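Side-chain contacts in vacuolar protein sorting protein 36 (Saccharomyces cerevisiae, PDB 2CAY), which is a subunit of the ESCRT-II complex whose N-terminal GLUE domain, a split PH domain, probably links the complex to membrane lipids and ESCRT-I: residues Gly53-Thr58 and Val112-Arg117; Leu75-Asp80 and Leu100-Pro105; Val85-Gly90 and Arg94-Ile99. One frame throughout, in Å; residues are numbered along the deposited sequence.

Interaction 1 of 3, residues Gly53-Thr58 and Val112-Arg117. With SO4 (sulfate ion), chain C.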
# COMPACT_ATOMS: atom_id res chain seq x y z
N GLY A 53 12.48 -11.06 19.32
CA GLY A 53 12.26 -10.51 20.64
C GLY A 53 10.78 -10.33 20.92
O GLY A 53 9.92 -10.47 20.02
N ARG A 54 10.47 -10.06 22.18
CA ARG A 54 9.13 -9.64 22.55
C ARG A 54 9.07 -8.13 22.42
O ARG A 54 10.08 -7.42 22.65
CB ARG A 54 8.81 -10.05 23.99
CG ARG A 54 8.52 -11.53 24.13
CD ARG A 54 7.90 -11.79 25.49
NE ARG A 54 8.89 -11.50 26.52
CZ ARG A 54 8.64 -11.45 27.82
NH1 ARG A 54 7.40 -11.66 28.29
NH2 ARG A 54 9.64 -11.18 28.66
N ILE A 55 7.91 -7.63 22.03
CA ILE A 55 7.72 -6.20 21.91
C ILE A 55 6.70 -5.78 22.96
O ILE A 55 5.67 -6.44 23.13
CB ILE A 55 7.35 -5.79 20.42
CG1 ILE A 55 7.63 -4.30 20.16
CG2 ILE A 55 5.91 -6.15 20.07
CD1 ILE A 55 9.13 -3.98 19.96
N PHE A 56 7.02 -4.73 23.72
CA PHE A 56 6.15 -4.20 24.78
C PHE A 56 5.75 -2.79 24.42
O PHE A 56 6.61 -1.96 24.07
CB PHE A 56 6.88 -4.08 26.14
CG PHE A 56 7.19 -5.38 26.81
CD1 PHE A 56 8.08 -6.29 26.25
CD2 PHE A 56 6.62 -5.68 28.04
CE1 PHE A 56 8.39 -7.51 26.90
CE2 PHE A 56 6.92 -6.89 28.70
CZ PHE A 56 7.81 -7.80 28.13
N LEU A 57 4.47 -2.49 24.54
CA LEU A 57 4.00 -1.13 24.48
C LEU A 57 3.71 -0.68 25.90
O LEU A 57 2.97 -1.37 26.65
CB LEU A 57 2.72 -1.01 23.62
CG LEU A 57 2.06 0.39 23.64
CD1 LEU A 57 2.89 1.33 22.73
CD2 LEU A 57 0.64 0.24 23.06
N THR A 58 4.26 0.47 26.28
CA THR A 58 3.91 1.09 27.54
C THR A 58 3.27 2.43 27.26
O THR A 58 3.23 2.90 26.10
CB THR A 58 5.15 1.30 28.51
OG1 THR A 58 5.91 2.42 28.07
CG2 THR A 58 6.05 0.06 28.62
N VAL A 112 11.51 3.47 11.60
CA VAL A 112 11.64 2.14 12.16
C VAL A 112 10.51 1.24 11.69
O VAL A 112 9.43 1.71 11.40
CB VAL A 112 11.63 2.17 13.75
CG1 VAL A 112 11.47 0.72 14.34
CG2 VAL A 112 12.92 2.84 14.27
N GLN A 113 10.77 -0.06 11.62
CA GLN A 113 9.65 -1.02 11.46
C GLN A 113 9.73 -2.10 12.52
O GLN A 113 10.82 -2.56 12.87
CB GLN A 113 9.65 -1.71 10.10
CG GLN A 113 10.08 -0.82 8.91
CD GLN A 113 10.06 -1.62 7.62
OE1 GLN A 113 9.06 -2.30 7.33
NE2 GLN A 113 11.16 -1.57 6.85
N LEU A 114 8.56 -2.55 12.94
CA LEU A 114 8.42 -3.75 13.75
C LEU A 114 7.87 -4.84 12.82
O LEU A 114 6.85 -4.62 12.13
CB LEU A 114 7.41 -3.49 14.87
CG LEU A 114 7.68 -2.23 15.70
CD1 LEU A 114 6.60 -2.13 16.83
CD2 LEU A 114 9.08 -2.23 16.30
N SER A 115 8.51 -6.00 12.78
CA SER A 115 8.05 -7.03 11.88
C SER A 115 7.50 -8.21 12.66
O SER A 115 8.20 -8.79 13.52
CB SER A 115 9.18 -7.43 10.90
OG SER A 115 8.70 -8.39 9.97
N PHE A 116 6.24 -8.58 12.39
CA PHE A 116 5.54 -9.58 13.23
C PHE A 116 5.57 -11.00 12.66
O PHE A 116 4.79 -11.33 11.78
CB PHE A 116 4.09 -9.17 13.52
CG PHE A 116 3.96 -7.84 14.22
CD1 PHE A 116 3.90 -7.78 15.62
CD2 PHE A 116 3.92 -6.66 13.49
CE1 PHE A 116 3.79 -6.56 16.29
CE2 PHE A 116 3.78 -5.41 14.16
CZ PHE A 116 3.73 -5.38 15.56
N ARG A 117 6.41 -11.88 13.22
CA ARG A 117 6.62 -13.21 12.61
C ARG A 117 5.66 -14.30 13.09
O ARG A 117 5.55 -15.35 12.46
CB ARG A 117 8.07 -13.69 12.77
CG ARG A 117 9.04 -13.14 11.73
CD ARG A 117 9.20 -11.63 11.87
NE ARG A 117 10.19 -11.09 10.93
CZ ARG A 117 11.48 -10.86 11.21
NH1 ARG A 117 11.99 -11.19 12.38
NH2 ARG A 117 12.27 -10.32 10.28
S SO4 C . 9.96 -10.13 7.25
O1 SO4 C . 10.65 -9.23 8.16
O2 SO4 C . 9.53 -11.34 7.96
O3 SO4 C . 10.93 -10.51 6.21
O4 SO4 C . 8.77 -9.55 6.69

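Interaction 2 of 3, residues Leu75-Asp80 and Leu100-Pro105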
# COMPACT_ATOMS: atom_id res chain seq x y z
N LEU A 75 16.12 -2.79 23.70
CA LEU A 75 16.08 -1.39 23.23
C LEU A 75 14.74 -0.73 23.49
O LEU A 75 13.70 -1.41 23.52
CB LEU A 75 16.39 -1.31 21.73
CG LEU A 75 17.78 -1.70 21.22
CD1 LEU A 75 17.76 -1.81 19.70
CD2 LEU A 75 18.84 -0.68 21.72
N GLY A 76 14.76 0.59 23.64
CA GLY A 76 13.57 1.37 23.86
C GLY A 76 13.48 2.54 22.90
O GLY A 76 14.50 3.10 22.48
N LEU A 77 12.25 2.90 22.54
CA LEU A 77 11.97 4.07 21.75
C LEU A 77 10.95 4.94 22.50
O LEU A 77 9.94 4.42 22.97
CB LEU A 77 11.34 3.55 20.41
CG LEU A 77 11.52 4.18 19.04
CD1 LEU A 77 12.98 4.24 18.61
CD2 LEU A 77 10.77 3.37 18.03
N GLU A 78 11.15 6.25 22.59
CA GLU A 78 10.13 7.10 23.24
C GLU A 78 8.95 7.38 22.31
O GLU A 78 9.15 7.86 21.20
CB GLU A 78 10.68 8.46 23.69
CG GLU A 78 11.97 8.43 24.52
CD GLU A 78 11.77 7.97 25.95
OE1 GLU A 78 10.63 7.98 26.48
OE2 GLU A 78 12.78 7.58 26.55
N LEU A 79 7.73 7.12 22.76
CA LEU A 79 6.54 7.53 22.00
C LEU A 79 6.52 9.04 21.71
O LEU A 79 6.03 9.47 20.67
CB LEU A 79 5.25 7.12 22.72
CG LEU A 79 4.97 5.63 22.88
CD1 LEU A 79 3.72 5.45 23.81
CD2 LEU A 79 4.78 4.94 21.50
N ASP A 80 7.05 9.83 22.63
CA ASP A 80 7.18 11.28 22.44
C ASP A 80 8.07 11.68 21.24
O ASP A 80 8.02 12.81 20.81
CB ASP A 80 7.71 11.95 23.70
CG ASP A 80 7.56 13.48 23.65
OD1 ASP A 80 6.39 13.98 23.67
OD2 ASP A 80 8.60 14.17 23.56
N LEU A 100 7.12 3.07 12.03
CA LEU A 100 7.17 4.22 12.96
C LEU A 100 7.86 5.40 12.29
O LEU A 100 9.04 5.29 11.90
CB LEU A 100 7.92 3.83 14.25
CG LEU A 100 7.52 2.48 14.84
CD1 LEU A 100 8.36 2.16 16.12
CD2 LEU A 100 6.03 2.47 15.15
N PHE A 101 7.15 6.53 12.22
CA PHE A 101 7.66 7.80 11.70
C PHE A 101 8.06 8.75 12.82
O PHE A 101 7.24 8.99 13.74
CB PHE A 101 6.59 8.47 10.86
CG PHE A 101 6.43 7.90 9.49
CD1 PHE A 101 7.39 7.04 8.96
CD2 PHE A 101 5.40 8.33 8.67
CE1 PHE A 101 7.26 6.56 7.68
CE2 PHE A 101 5.27 7.85 7.37
CZ PHE A 101 6.21 6.96 6.90
N PHE A 102 9.30 9.25 12.77
CA PHE A 102 9.82 10.19 13.78
C PHE A 102 9.40 11.62 13.52
O PHE A 102 9.16 12.00 12.38
CB PHE A 102 11.35 10.16 13.83
CG PHE A 102 11.92 8.83 14.22
CD1 PHE A 102 11.70 8.32 15.49
CD2 PHE A 102 12.70 8.12 13.32
CE1 PHE A 102 12.23 7.08 15.86
CE2 PHE A 102 13.25 6.88 13.66
CZ PHE A 102 13.00 6.35 14.93
N LYS A 103 9.34 12.42 14.57
CA LYS A 103 9.08 13.85 14.44
C LYS A 103 10.26 14.55 13.73
O LYS A 103 10.06 15.48 12.97
CB LYS A 103 8.89 14.49 15.82
CG LYS A 103 7.59 14.13 16.49
CD LYS A 103 7.45 14.99 17.74
CE LYS A 103 6.14 14.76 18.42
NZ LYS A 103 6.21 15.43 19.75
N ASP A 104 11.47 14.08 13.98
CA ASP A 104 12.67 14.85 13.60
C ASP A 104 13.73 13.92 12.98
O ASP A 104 14.80 13.70 13.57
CB ASP A 104 13.18 15.59 14.86
CG ASP A 104 14.30 16.58 14.59
OD1 ASP A 104 14.30 17.22 13.52
OD2 ASP A 104 15.17 16.72 15.49
N PRO A 105 13.42 13.31 11.80
CA PRO A 105 14.39 12.41 11.18
C PRO A 105 15.56 13.20 10.58
O PRO A 105 15.37 14.33 10.15
CB PRO A 105 13.58 11.75 10.05
CG PRO A 105 12.56 12.74 9.69
CD PRO A 105 12.18 13.40 11.00
O HOH W 1 4.69 14.28 21.35

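Interaction 3 of 3, residues Val85-Gly90 and Arg94-Ile99. With SO4 (sulfate ion), chain C.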
# COMPACT_ATOMS: atom_id res chain seq x y z
N VAL A 85 2.29 6.26 13.23
CA VAL A 85 2.55 4.85 13.02
C VAL A 85 1.60 4.39 11.92
O VAL A 85 0.48 4.90 11.80
CB VAL A 85 2.44 3.99 14.33
CG1 VAL A 85 3.23 4.61 15.45
CG2 VAL A 85 1.00 3.84 14.76
N ASN A 86 2.06 3.46 11.08
CA ASN A 86 1.27 2.94 9.96
C ASN A 86 1.44 1.43 9.86
O ASN A 86 2.54 0.94 9.78
CB ASN A 86 1.70 3.58 8.62
CG ASN A 86 1.08 2.87 7.39
OD1 ASN A 86 -0.16 2.83 7.19
ND2 ASN A 86 1.96 2.31 6.55
N TYR A 87 0.32 0.70 9.88
CA TYR A 87 0.30 -0.75 9.68
C TYR A 87 0.35 -1.13 8.21
O TYR A 87 -0.43 -0.60 7.41
CB TYR A 87 -0.99 -1.31 10.29
CG TYR A 87 -1.13 -2.82 10.17
CD1 TYR A 87 -0.43 -3.68 11.04
CD2 TYR A 87 -1.94 -3.40 9.19
CE1 TYR A 87 -0.55 -5.07 10.94
CE2 TYR A 87 -2.08 -4.81 9.10
CZ TYR A 87 -1.37 -5.63 9.98
OH TYR A 87 -1.48 -7.00 9.92
N SER A 88 1.19 -2.10 7.87
CA SER A 88 1.31 -2.62 6.49
C SER A 88 1.12 -4.14 6.55
O SER A 88 1.78 -4.83 7.34
CB SER A 88 2.67 -2.20 5.92
OG SER A 88 2.86 -2.70 4.60
N SER A 89 0.19 -4.68 5.76
CA SER A 89 -0.38 -6.01 6.06
C SER A 89 0.33 -7.25 5.53
O SER A 89 -0.18 -8.37 5.69
CB SER A 89 -1.82 -6.07 5.56
OG SER A 89 -1.85 -5.68 4.20
N GLY A 90 1.48 -7.08 4.88
CA GLY A 90 2.29 -8.24 4.50
C GLY A 90 1.97 -8.75 3.09
O GLY A 90 2.01 -9.96 2.86
N ARG A 94 7.17 -10.71 3.84
CA ARG A 94 6.86 -12.02 4.45
C ARG A 94 5.96 -11.85 5.68
O ARG A 94 5.02 -12.61 5.84
CB ARG A 94 8.13 -12.76 4.86
CG ARG A 94 8.98 -13.16 3.67
CD ARG A 94 10.05 -14.18 4.06
NE ARG A 94 11.12 -14.18 3.06
CZ ARG A 94 10.99 -14.64 1.81
NH1 ARG A 94 9.84 -15.17 1.39
NH2 ARG A 94 12.03 -14.58 0.99
N SER A 95 6.26 -10.86 6.52
CA SER A 95 5.46 -10.58 7.75
C SER A 95 4.78 -9.22 7.66
O SER A 95 5.31 -8.30 7.03
CB SER A 95 6.35 -10.61 8.99
OG SER A 95 7.09 -11.81 9.05
N PRO A 96 3.62 -9.05 8.33
CA PRO A 96 3.09 -7.67 8.46
C PRO A 96 4.07 -6.77 9.24
O PRO A 96 4.89 -7.29 9.99
CB PRO A 96 1.77 -7.83 9.24
CG PRO A 96 1.51 -9.29 9.36
CD PRO A 96 2.77 -10.06 9.01
N ARG A 97 3.97 -5.47 9.04
CA ARG A 97 4.94 -4.50 9.59
C ARG A 97 4.19 -3.36 10.23
O ARG A 97 3.15 -2.88 9.71
CB ARG A 97 5.79 -3.91 8.46
CG ARG A 97 6.49 -4.91 7.53
CD ARG A 97 7.75 -5.44 8.13
NE ARG A 97 8.45 -6.34 7.18
CZ ARG A 97 9.36 -5.98 6.28
NH1 ARG A 97 9.74 -4.71 6.14
NH2 ARG A 97 9.89 -6.92 5.46
N LEU A 98 4.72 -2.89 11.35
CA LEU A 98 4.30 -1.59 11.87
C LEU A 98 5.42 -0.56 11.64
O LEU A 98 6.53 -0.74 12.14
CB LEU A 98 3.87 -1.69 13.34
CG LEU A 98 3.36 -0.36 13.96
CD1 LEU A 98 2.02 0.06 13.32
CD2 LEU A 98 3.21 -0.47 15.48
N ILE A 99 5.13 0.47 10.87
CA ILE A 99 6.12 1.51 10.47
C ILE A 99 6.01 2.71 11.41
O ILE A 99 4.92 3.25 11.59
CB ILE A 99 5.85 2.01 9.01
CG1 ILE A 99 5.55 0.87 8.03
CG2 ILE A 99 6.94 3.00 8.50
CD1 ILE A 99 6.46 -0.26 8.14
S SO4 C . 9.96 -10.13 7.25
O1 SO4 C . 10.65 -9.23 8.16
O2 SO4 C . 9.53 -11.34 7.96
O3 SO4 C . 10.93 -10.51 6.21
O4 SO4 C . 8.77 -9.55 6.69

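Interaction 1 of 3, residues Gly53-Thr58 and Val112-Arg117
The Phe116 ring receives Ile55 obliquely, the branch methyl CG2 of Ile55 standing 4.4 Å from CE1 of Phe116. Just past the end of strand 112-116, the Arg117 guanidinium turns its edge to the sulfate, which lies close to the group's plane. Within 53-58, Arg54 and Phe56 pair with each other: CZ of Phe56 sits over the centre of one face of the Arg54 guanidinium, 3.7 Å above the plane, and Arg54 NH2 lies in the plane of the Phe56 ring, so the ring's edge points at the face of the guanidinium.

Between the strands, Ile55 and Leu114 cross at about a right angle, with CD1 of Ile55 4.1 Å from CD2 of Leu114. Ile55 sends CG1 anti to its backbone N (chi1 -160°), and this carries CD1 across to the leucine. Strands 53-58 and 112-116 belong to the two antiparallel sheets of the PH fold, and these side chains meet in the hydrophobic interior between them; Phe124 of helix 122-137 also packs on Ile55.

Behind strand 112-116, Ser115 and Arg117 hold the sulfate from this side; it probably comes from the crystallisation liquor, and its site is consistent with a place where a lipid phosphate could bind. Ser115 OG donates to sulfate O1 at 2.8 Å. Arg117, its chain bent at chi2 (65°), gives NH2 to the same O1 at 2.9 Å and NE to O2 at 3.1 Å. With an alanine here the NE and NH2 bonds are gone, and the anion would probably be held more loosely, O1 by Ser115 and O2 by Ser95, with less positive charge facing it. Tyr41 OH and Arg97 NH2 are also hydrogen-bonded to the sulfate.

Interaction 2 of 3, residues Leu75-Asp80 and Leu100-Pro105
Leu77 reaches across to Leu100 and Phe102 with one methyl for each. Its CD2 is modelled 3.3 Å from CD1 of Leu100, a closeness that is doubtful and may reflect an imperfectly placed Leu77, whose first torsion (-146°) is away from the usual staggered positions. Its CD1 comes to the edge of the Phe102 ring, near the ring plane and 4.0 Å from CE1. Leu77 and Phe102 cross at about a right angle. The ring is brought over by its first torsion (chi1 -62°), which sets CG anti to the carbonyl carbon although the bond leaving the backbone does not aim at Leu77.

Toward the edge of the contact the chemistry turns polar. Lys103, its chain stretched out, brings NZ to the backbone O of Asp80 in a weak hydrogen bond of 3.4 Å. The carboxylate is farther off, OD1 of Asp80 lying 4.2 Å from NZ of Lys103, too far for a salt bridge. A water donates to OD1 of Asp80 at 2.9 Å; its link to NZ of Lys103 is too short to be certain and remains doubtful.

The contact spans the two sheets of the PH fold. Strand 75-78 lies in one and strand 97-102 in the other, so the leucines and the phenylalanine belong to the interior, whereas Asp80 lies in the 3-10 turn after strand 75-78 and Lys103 just past the end of strand 97-102.

Farther out, Tyr11 stacks on the Phe102 ring and also touches Leu77, and Ile62 and Leu82 pack on Leu100. The backbone N of Phe102 is hydrogen-bonded to Tyr84 OH of the third subunit, another copy of this protein.

Interaction 3 of 3, residues Val85-Gly90 and Arg94-Ile99
A beta hairpin of the PH fold pairs strand 82-88 with strand 97-102 in antiparallel register. Asn86 and Ile99 form a hydrogen-bonded pair, with Ile99 N to Asn86 O at 2.8 Å and nearly straight (172°); Ser88 and Arg97 form the next, Arg97 N meeting Ser88 O at 2.8 Å. Between them Tyr87 and Leu98 are a non-hydrogen-bonded pair.

On the Tyr87 side of the sheet, the tyrosine runs beside Pro96 in the same direction, its OH 3.4 Å from Pro96 CB. That hydroxyl is hydrogen-bonded to the backbone O of Asp120. Leu98, its CG anti to the backbone N (chi1 -178°), brings CD1 to within 4.1 Å of Val85 CB.

On the other face Asn86 and Ile99 run side by side, ND2 of Asn86 4.1 Å from CG1 of Ile99. Arg97 bends away at chi2 (-81°) and turns its guanidinium edge to sulfate O4, with NH2 3.1 Å from it. Ser95 grips the same anion through its backbone N, 2.8 Å from O4, and through its hydroxyl. Gln113 bonds Arg97 NH1 and probably steadies the guanidinium, so that Arg97 and the Ser95 loop present several N-H and O-H donors to one anion, while backbone bonds fix the hairpin.

Interactions 1 and 2 each join the two sheets of the fold through apolar side chains, interaction 1 near the centre of the chain and interaction 2 farther out, where it ends in a weakly bonded polar edge. Interaction 3 instead pairs neighbouring strands within one sheet, is only partly buried, and relies on backbone hydrogen bonds. Strand 97-102 serves both interactions 2 and 3, whose centres lie about 17 Å apart, and Leu100 packs on Val85 between them. Strand 112-116 borders it: Leu114 N probably bonds to Leu98 O, and Val112 O to Leu100 N. Interactions 1 and 3 also share the sulfate, held by residues around the start of strand 97-102 and the end of strand 112-116.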